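Long-range contact in packaging enzyme P4 (Pseudomonas phage phi13, PDB 4BLP), which probably hydrolyses nucleoside triphosphates as a hexameric, RecA-like helicase motor that drives RNA into the viral capsid: residues 126-137 with 241-252. Residues are numbered along the deposited sequence; the frame is centred on the assembly and turned at random.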
# COMPACT_ATOMS: atom_id res chain seq x y z
N SER D 126 -1.88 -19.53 -14.45
CA SER D 126 -2.67 -20.60 -13.84
C SER D 126 -1.98 -21.91 -14.23
O SER D 126 -0.80 -21.91 -14.66
CB SER D 126 -4.14 -20.49 -14.29
OG SER D 126 -4.93 -21.48 -13.65
N VAL D 127 -2.72 -23.04 -14.17
CA VAL D 127 -2.17 -24.34 -14.57
C VAL D 127 -3.13 -24.93 -15.59
O VAL D 127 -4.36 -24.80 -15.41
CB VAL D 127 -2.00 -25.28 -13.34
CG1 VAL D 127 -1.57 -26.68 -13.76
CG2 VAL D 127 -1.00 -24.68 -12.31
N ARG D 128 -2.60 -25.48 -16.68
CA ARG D 128 -3.45 -26.04 -17.77
C ARG D 128 -4.48 -27.02 -17.21
O ARG D 128 -4.08 -27.96 -16.53
CB ARG D 128 -2.58 -26.77 -18.80
CG ARG D 128 -1.79 -25.84 -19.68
CD ARG D 128 -0.82 -26.56 -20.61
NE ARG D 128 0.06 -25.57 -21.24
CZ ARG D 128 1.19 -25.10 -20.71
NH1 ARG D 128 1.64 -25.59 -19.56
NH2 ARG D 128 1.87 -24.15 -21.33
N PRO D 129 -5.78 -26.78 -17.44
CA PRO D 129 -6.79 -27.75 -16.95
C PRO D 129 -6.68 -29.06 -17.74
O PRO D 129 -6.60 -29.04 -18.97
CB PRO D 129 -8.14 -27.06 -17.24
CG PRO D 129 -7.82 -25.67 -17.65
CD PRO D 129 -6.40 -25.62 -18.11
N VAL D 130 -6.71 -30.20 -17.03
CA VAL D 130 -6.67 -31.53 -17.70
C VAL D 130 -7.61 -32.48 -16.93
O VAL D 130 -7.85 -32.28 -15.74
CB VAL D 130 -5.24 -32.15 -17.81
CG1 VAL D 130 -4.26 -31.24 -18.58
CG2 VAL D 130 -4.66 -32.49 -16.44
N ALA D 131 -8.09 -33.52 -17.59
CA ALA D 131 -8.87 -34.58 -16.94
C ALA D 131 -8.69 -35.83 -17.72
O ALA D 131 -8.49 -35.77 -18.94
CB ALA D 131 -10.34 -34.22 -16.83
N SER D 132 -8.75 -36.97 -17.04
CA SER D 132 -8.64 -38.26 -17.72
C SER D 132 -9.49 -39.28 -17.03
O SER D 132 -9.48 -39.37 -15.80
CB SER D 132 -7.18 -38.72 -17.77
OG SER D 132 -7.05 -39.99 -18.40
N LEU D 133 -10.20 -40.09 -17.83
CA LEU D 133 -10.98 -41.20 -17.30
C LEU D 133 -10.04 -42.27 -16.76
O LEU D 133 -10.48 -43.15 -16.02
CB LEU D 133 -11.89 -41.80 -18.39
CG LEU D 133 -13.13 -41.01 -18.80
CD1 LEU D 133 -13.85 -41.69 -19.95
CD2 LEU D 133 -14.08 -40.82 -17.64
N SER D 134 -8.75 -42.20 -17.15
CA SER D 134 -7.73 -43.17 -16.76
C SER D 134 -7.08 -42.80 -15.42
O SER D 134 -6.25 -43.58 -14.92
CB SER D 134 -6.68 -43.33 -17.86
OG SER D 134 -5.44 -42.73 -17.54
N SER D 135 -7.45 -41.63 -14.82
CA SER D 135 -6.92 -41.19 -13.54
C SER D 135 -8.07 -40.73 -12.65
O SER D 135 -8.29 -39.53 -12.46
CB SER D 135 -5.90 -40.08 -13.75
OG SER D 135 -4.66 -40.67 -14.13
N VAL D 136 -8.87 -41.72 -12.18
CA VAL D 136 -10.00 -41.42 -11.29
C VAL D 136 -9.74 -42.10 -9.96
O VAL D 136 -8.86 -42.97 -9.85
CB VAL D 136 -11.39 -41.74 -11.88
CG1 VAL D 136 -11.65 -40.90 -13.14
CG2 VAL D 136 -11.56 -43.23 -12.16
N HIS D 137 -10.45 -41.65 -8.92
CA HIS D 137 -10.13 -42.02 -7.54
C HIS D 137 -11.33 -42.36 -6.72
O HIS D 137 -12.38 -41.76 -6.89
CB HIS D 137 -9.41 -40.81 -6.87
CG HIS D 137 -8.13 -40.46 -7.57
ND1 HIS D 137 -8.09 -39.53 -8.62
CD2 HIS D 137 -6.91 -41.03 -7.45
CE1 HIS D 137 -6.82 -39.52 -9.03
NE2 HIS D 137 -6.09 -40.42 -8.38
N SER D 241 -5.10 -23.50 -9.15
CA SER D 241 -3.70 -23.88 -9.51
C SER D 241 -3.30 -25.20 -8.86
O SER D 241 -2.79 -26.10 -9.55
CB SER D 241 -2.72 -22.77 -9.11
OG SER D 241 -2.99 -21.62 -9.89
N LEU D 242 -3.57 -25.34 -7.54
CA LEU D 242 -3.23 -26.59 -6.85
C LEU D 242 -4.07 -27.72 -7.39
O LEU D 242 -3.54 -28.82 -7.66
CB LEU D 242 -3.48 -26.41 -5.34
CG LEU D 242 -2.53 -25.40 -4.69
CD1 LEU D 242 -2.94 -25.15 -3.22
CD2 LEU D 242 -1.04 -25.95 -4.73
N ASN D 243 -5.35 -27.46 -7.63
CA ASN D 243 -6.21 -28.49 -8.23
C ASN D 243 -5.64 -29.04 -9.55
O ASN D 243 -5.58 -30.26 -9.78
CB ASN D 243 -7.60 -27.88 -8.54
CG ASN D 243 -8.53 -28.94 -9.05
OD1 ASN D 243 -9.13 -29.67 -8.25
ND2 ASN D 243 -8.69 -29.03 -10.39
N ASN D 244 -5.21 -28.14 -10.44
CA ASN D 244 -4.80 -28.53 -11.77
C ASN D 244 -3.41 -29.16 -11.75
O ASN D 244 -3.11 -29.96 -12.63
CB ASN D 244 -4.90 -27.35 -12.73
CG ASN D 244 -6.36 -27.01 -13.06
OD1 ASN D 244 -7.30 -27.70 -12.60
ND2 ASN D 244 -6.59 -25.97 -13.86
N ILE D 245 -2.57 -28.83 -10.78
CA ILE D 245 -1.26 -29.53 -10.66
C ILE D 245 -1.58 -30.99 -10.27
O ILE D 245 -1.03 -31.93 -10.85
CB ILE D 245 -0.34 -28.85 -9.60
CG1 ILE D 245 0.23 -27.53 -10.16
CG2 ILE D 245 0.76 -29.83 -9.06
CD1 ILE D 245 1.25 -27.73 -11.37
N CYS D 246 -2.49 -31.18 -9.30
CA CYS D 246 -2.89 -32.56 -8.92
C CYS D 246 -3.48 -33.32 -10.13
O CYS D 246 -3.15 -34.49 -10.35
CB CYS D 246 -3.90 -32.53 -7.78
SG CYS D 246 -3.25 -31.93 -6.21
N ALA D 247 -4.35 -32.65 -10.91
CA ALA D 247 -4.97 -33.27 -12.08
C ALA D 247 -3.89 -33.68 -13.08
O ALA D 247 -3.94 -34.78 -13.62
CB ALA D 247 -5.99 -32.32 -12.73
N GLU D 248 -2.91 -32.78 -13.35
CA GLU D 248 -1.82 -33.08 -14.30
C GLU D 248 -1.02 -34.33 -13.84
O GLU D 248 -0.58 -35.13 -14.67
CB GLU D 248 -0.89 -31.85 -14.40
CG GLU D 248 0.37 -32.09 -15.24
CD GLU D 248 0.13 -32.44 -16.70
OE1 GLU D 248 -0.96 -32.16 -17.23
OE2 GLU D 248 1.07 -32.98 -17.32
N LEU D 249 -0.85 -34.48 -12.51
CA LEU D 249 -0.06 -35.58 -11.93
C LEU D 249 -0.92 -36.84 -11.66
O LEU D 249 -0.38 -37.85 -11.18
CB LEU D 249 0.62 -35.07 -10.64
CG LEU D 249 1.56 -33.85 -10.84
CD1 LEU D 249 2.03 -33.30 -9.52
CD2 LEU D 249 2.76 -34.23 -11.75
N GLY D 250 -2.21 -36.77 -11.99
CA GLY D 250 -3.15 -37.88 -11.84
C GLY D 250 -3.38 -38.31 -10.39
O GLY D 250 -3.64 -39.48 -10.12
N VAL D 251 -3.35 -37.36 -9.46
CA VAL D 251 -3.56 -37.67 -8.05
C VAL D 251 -4.75 -36.91 -7.51
O VAL D 251 -5.19 -35.92 -8.12
CB VAL D 251 -2.29 -37.37 -7.19
CG1 VAL D 251 -1.10 -38.25 -7.64
CG2 VAL D 251 -1.92 -35.87 -7.18
N LEU D 252 -5.22 -37.34 -6.34
CA LEU D 252 -6.28 -36.62 -5.63
C LEU D 252 -5.77 -36.27 -4.24
O LEU D 252 -5.31 -37.17 -3.51
CB LEU D 252 -7.57 -37.46 -5.53
CG LEU D 252 -8.67 -36.84 -4.66
CD1 LEU D 252 -9.25 -35.58 -5.32
CD2 LEU D 252 -9.84 -37.84 -4.48
O HOH W 1 -4.80 -29.68 -14.87
O HOH W 2 -1.72 -29.36 -16.51
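V127 and N244 meet through two complementary torsions: V127 turns CG1 away from its own N (chi1 174°), laying it against N244 CB, while N244 swings CG away from its own carbonyl carbon (chi1 -73°), carrying the carboxamide past the valine to the backbone of 126-137. N244 ND2 donates to V127 O at 3.0 Å with a fairly straight N-H...O angle of 161°; the oxygen lies close to the amide plane, although the donor stands above the carbonyl plane. The amide is gripped further: its OD1 accepts from N243 ND2 at 2.9 Å, and both its polar atoms also bond the backbone of E176 and G178 of the second subunit, which fixes its rotation. This illustrates how one buried asparagine can tie a loop to a helix and to a subunit interface at once. V127 also crosses I245 at about a right angle, CG2 lying 3.8 Å from I245 CG1. Farther along, V130 CG2 rests on the helix backbone at E248 and reaches A247 CB at 3.9 Å. A water bridges the two segments here, donating to R128 O at 2.7 Å and to E248 OE1 at 3.0 Å. Beyond the helix, G250 makes the positive-phi turn of a Schellman motif, and its O accepts a weak bond at the edge of the H137 ring, from NE2 at 3.1 Å. L252 CB lies over one face of that imidazole, offset toward the rim, in a CH-pi contact 3.8 Å from the ring centroid. The loop thus runs along the last turns of helix 233-248, with strand 65-70 packed against V127 and I245 and helix 193-205 against V251; the backbone of H137 pairs with H144 of strand 144-145, while the turn at G250 and V251 leads into strand 252-257 of the RecA-like sheet.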